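Local coordinates for protein DNA ligase (Alteromonas mediterranea, PDB 6GDR) that probably seals breaks in duplex DNA through an adenylated intermediate, as a minimal Lig E-type DNA ligase, at residues D[80-84]-D[276-282]. Residues are numbered along the deposited sequence; the frame is centred on the assembly and turned at random.
Sequences QFERT and TKNGKPR. With nucleotides of chain A; nucleotides of chain B.
This contact joins the nucleotidyltransferase domain to the OB domain on the bound DNA, as in ligases that close around a nick. Gln-80 is the N-cap residue of helix 81-89. The facing loop, between strands 267-272 and 285-289, makes a type I turn from Thr-276 to Gly-279, which closes it with positive phi (69°), easy for glycine. The CA atoms of Glu-82 and Lys-277 lie 7.8 Å apart. Glu-82 (chi1 m) brings OE2 to Lys-277 N, which donates to it (3.1 Å). The Lys-277 side chain is extended (chi2 to chi4 t); NZ packs 3.8 Å from Arg-83 CB. Phe-81 has Arg-282 NH1 over one face, 3.7 Å from CD1; the cation-pi attraction is weak at most. Arg-282 NH2 forms its salt bridge with Asp-36. Phe-81 CZ sits 3.2 Å from O4' of DC10 of chain B. Thr-276 OG1 donates to OP1 of DG14 of chain A (2.6 Å) and accepts from Lys-280 N (3.3 Å). One backbone-to-carboxylate bond thus links the domains directly, while sugar and phosphate contacts tie both to the DNA.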
loop_
_atom_site.group_PDB
_atom_site.type_symbol
_atom_site.label_atom_id
_atom_site.label_comp_id
_atom_site.label_asym_id
_atom_site.label_seq_id
_atom_site.Cartn_x
_atom_site.Cartn_y
_atom_site.Cartn_z
ATOM N N GLN D 80 -7.769 6.079 6.939
ATOM C CA GLN D 80 -7.610 7.517 6.764
ATOM C C GLN D 80 -6.744 7.844 5.552
ATOM O O GLN D 80 -6.006 8.831 5.557
ATOM C CB GLN D 80 -7.013 8.145 8.024
ATOM C CG GLN D 80 -7.769 7.824 9.302
ATOM C CD GLN D 80 -9.195 8.336 9.283
ATOM O OE1 GLN D 80 -9.450 9.478 8.899
ATOM N NE2 GLN D 80 -10.133 7.492 9.692
ATOM N N PHE D 81 -6.824 7.030 4.498
ATOM C CA PHE D 81 -5.938 7.221 3.353
ATOM C C PHE D 81 -6.312 8.468 2.560
ATOM O O PHE D 81 -5.474 9.350 2.339
ATOM C CB PHE D 81 -5.963 5.995 2.441
ATOM C CG PHE D 81 -5.311 6.234 1.113
ATOM C CD1 PHE D 81 -6.073 6.406 -0.030
ATOM C CD2 PHE D 81 -3.932 6.320 1.012
ATOM C CE1 PHE D 81 -5.473 6.638 -1.252
ATOM C CE2 PHE D 81 -3.327 6.555 -0.206
ATOM C CZ PHE D 81 -4.098 6.714 -1.339
ATOM N N GLU D 82 -7.563 8.546 2.097
ATOM C CA GLU D 82 -7.983 9.685 1.284
ATOM C C GLU D 82 -7.626 11.000 1.963
ATOM O O GLU D 82 -7.057 11.905 1.340
ATOM C CB GLU D 82 -9.486 9.615 1.010
ATOM C CG GLU D 82 -9.908 8.491 0.072
ATOM C CD GLU D 82 -10.438 7.276 0.807
ATOM O OE1 GLU D 82 -10.033 7.055 1.969
ATOM O OE2 GLU D 82 -11.268 6.545 0.224
ATOM N N ARG D 83 -7.948 11.121 3.251
ATOM C CA ARG D 83 -7.610 12.332 3.989
ATOM C C ARG D 83 -6.100 12.512 4.088
ATOM O O ARG D 83 -5.588 13.626 3.930
ATOM C CB ARG D 83 -8.248 12.283 5.378
ATOM C CG ARG D 83 -7.792 13.378 6.324
ATOM C CD ARG D 83 -8.791 13.570 7.455
ATOM N NE ARG D 83 -8.137 13.885 8.722
ATOM C CZ ARG D 83 -7.807 12.991 9.653
ATOM N NH1 ARG D 83 -8.066 11.703 9.478
ATOM N NH2 ARG D 83 -7.212 13.392 10.769
ATOM N N THR D 84 -5.369 11.425 4.348
ATOM C CA THR D 84 -3.914 11.511 4.429
ATOM C C THR D 84 -3.321 11.981 3.107
ATOM O O THR D 84 -2.447 12.855 3.080
ATOM C CB THR D 84 -3.328 10.154 4.826
ATOM O OG1 THR D 84 -3.836 9.764 6.109
ATOM C CG2 THR D 84 -1.802 10.220 4.891
ATOM N N THR D 276 -13.942 2.434 -0.624
ATOM C CA THR D 276 -13.467 3.790 -0.384
ATOM C C THR D 276 -14.385 4.480 0.622
ATOM O O THR D 276 -15.280 3.866 1.210
ATOM C CB THR D 276 -13.399 4.566 -1.697
ATOM O OG1 THR D 276 -14.725 4.772 -2.202
ATOM C CG2 THR D 276 -12.581 3.809 -2.734
ATOM N N LYS D 277 -14.166 5.780 0.835
ATOM C CA LYS D 277 -15.084 6.559 1.656
ATOM C C LYS D 277 -16.494 6.517 1.085
ATOM O O LYS D 277 -17.477 6.471 1.834
ATOM C CB LYS D 277 -14.602 8.005 1.760
ATOM C CG LYS D 277 -13.484 8.234 2.760
ATOM C CD LYS D 277 -13.037 9.689 2.740
ATOM C CE LYS D 277 -12.085 10.006 3.880
ATOM N NZ LYS D 277 -11.654 11.431 3.856
ATOM N N ASN D 278 -16.614 6.535 -0.242
ATOM C CA ASN D 278 -17.901 6.523 -0.921
ATOM C C ASN D 278 -18.402 5.109 -1.204
ATOM O O ASN D 278 -19.275 4.930 -2.061
ATOM C CB ASN D 278 -17.808 7.320 -2.224
ATOM C CG ASN D 278 -17.210 8.700 -2.019
ATOM O OD1 ASN D 278 -17.432 9.338 -0.991
ATOM N ND2 ASN D 278 -16.442 9.164 -2.998
ATOM N N GLY D 279 -17.864 4.106 -0.512
ATOM C CA GLY D 279 -18.340 2.744 -0.651
ATOM C C GLY D 279 -18.041 2.082 -1.976
ATOM O O GLY D 279 -18.625 1.035 -2.270
ATOM N N LYS D 280 -17.149 2.650 -2.785
ATOM C CA LYS D 280 -16.853 2.052 -4.082
ATOM C C LYS D 280 -15.719 1.036 -3.950
ATOM O O LYS D 280 -14.771 1.266 -3.193
ATOM C CB LYS D 280 -16.460 3.126 -5.093
ATOM C CG LYS D 280 -17.417 4.311 -5.138
ATOM C CD LYS D 280 -18.057 4.479 -6.507
ATOM C CE LYS D 280 -19.111 5.578 -6.485
ATOM N NZ LYS D 280 -19.830 5.701 -7.782
ATOM N N PRO D 281 -15.766 -0.092 -4.658
ATOM C CA PRO D 281 -14.692 -1.084 -4.519
ATOM C C PRO D 281 -13.351 -0.513 -4.954
ATOM O O PRO D 281 -13.261 0.223 -5.939
ATOM C CB PRO D 281 -15.141 -2.232 -5.435
ATOM C CG PRO D 281 -16.586 -1.990 -5.702
ATOM C CD PRO D 281 -16.776 -0.516 -5.642
ATOM N N ARG D 282 -12.304 -0.867 -4.212
ATOM C CA ARG D 282 -10.959 -0.379 -4.477
ATOM C C ARG D 282 -10.106 -1.480 -5.095
ATOM O O ARG D 282 -10.213 -2.652 -4.718
ATOM C CB ARG D 282 -10.295 0.136 -3.197
ATOM C CG ARG D 282 -8.844 0.519 -3.407
ATOM C CD ARG D 282 -8.346 1.576 -2.437
ATOM N NE ARG D 282 -7.889 0.999 -1.176
ATOM C CZ ARG D 282 -7.039 1.594 -0.345
ATOM N NH1 ARG D 282 -6.533 2.786 -0.638
ATOM N NH2 ARG D 282 -6.684 0.991 0.779
ATOM P P DG A 14 -14.094 7.139 -5.069
ATOM O OP1 DG A 14 -14.738 6.834 -3.771
ATOM O OP2 DG A 14 -14.873 7.776 -6.154
ATOM O "O5'" DG A 14 -12.805 8.048 -4.801
ATOM C "C5'" DG A 14 -11.897 7.700 -3.767
ATOM C "C4'" DG A 14 -10.769 8.709 -3.667
ATOM O "O4'" DG A 14 -9.881 8.549 -4.796
ATOM C "C3'" DG A 14 -11.214 10.177 -3.676
ATOM O "O3'" DG A 14 -10.900 10.799 -2.436
ATOM C "C2'" DG A 14 -10.458 10.808 -4.853
ATOM C "C1'" DG A 14 -9.359 9.802 -5.150
ATOM N N9 DG A 14 -8.954 9.758 -6.553
ATOM C C8 DG A 14 -9.742 9.437 -7.630
ATOM N N7 DG A 14 -9.106 9.475 -8.769
ATOM C C5 DG A 14 -7.811 9.839 -8.422
ATOM C C6 DG A 14 -6.671 10.040 -9.236
ATOM O O6 DG A 14 -6.577 9.929 -10.465
ATOM N N1 DG A 14 -5.558 10.404 -8.484
ATOM C C2 DG A 14 -5.547 10.557 -7.119
ATOM N N2 DG A 14 -4.376 10.912 -6.571
ATOM N N3 DG A 14 -6.608 10.372 -6.343
ATOM C C4 DG A 14 -7.701 10.016 -7.061
ATOM P P DC B 10 2.013 5.790 -2.770
ATOM O OP1 DC B 10 2.726 5.646 -1.482
ATOM O OP2 DC B 10 2.743 5.572 -4.040
ATOM O "O5'" DC B 10 0.726 4.840 -2.751
ATOM C "C5'" DC B 10 -0.173 4.917 -1.657
ATOM C "C4'" DC B 10 -1.510 4.282 -1.989
ATOM O "O4'" DC B 10 -2.122 4.966 -3.111
ATOM C "C3'" DC B 10 -1.451 2.832 -2.425
ATOM O "O3'" DC B 10 -1.353 1.961 -1.304
ATOM C "C2'" DC B 10 -2.770 2.680 -3.174
ATOM C "C1'" DC B 10 -2.980 4.065 -3.799
ATOM N N1 DC B 10 -2.662 4.109 -5.254
ATOM C C2 DC B 10 -3.671 3.859 -6.191
ATOM O O2 DC B 10 -4.818 3.619 -5.795
ATOM N N3 DC B 10 -3.364 3.894 -7.510
ATOM C C4 DC B 10 -2.116 4.157 -7.898
ATOM N N4 DC B 10 -1.863 4.178 -9.210
ATOM C C5 DC B 10 -1.074 4.409 -6.959
ATOM C C6 DC B 10 -1.389 4.373 -5.660
#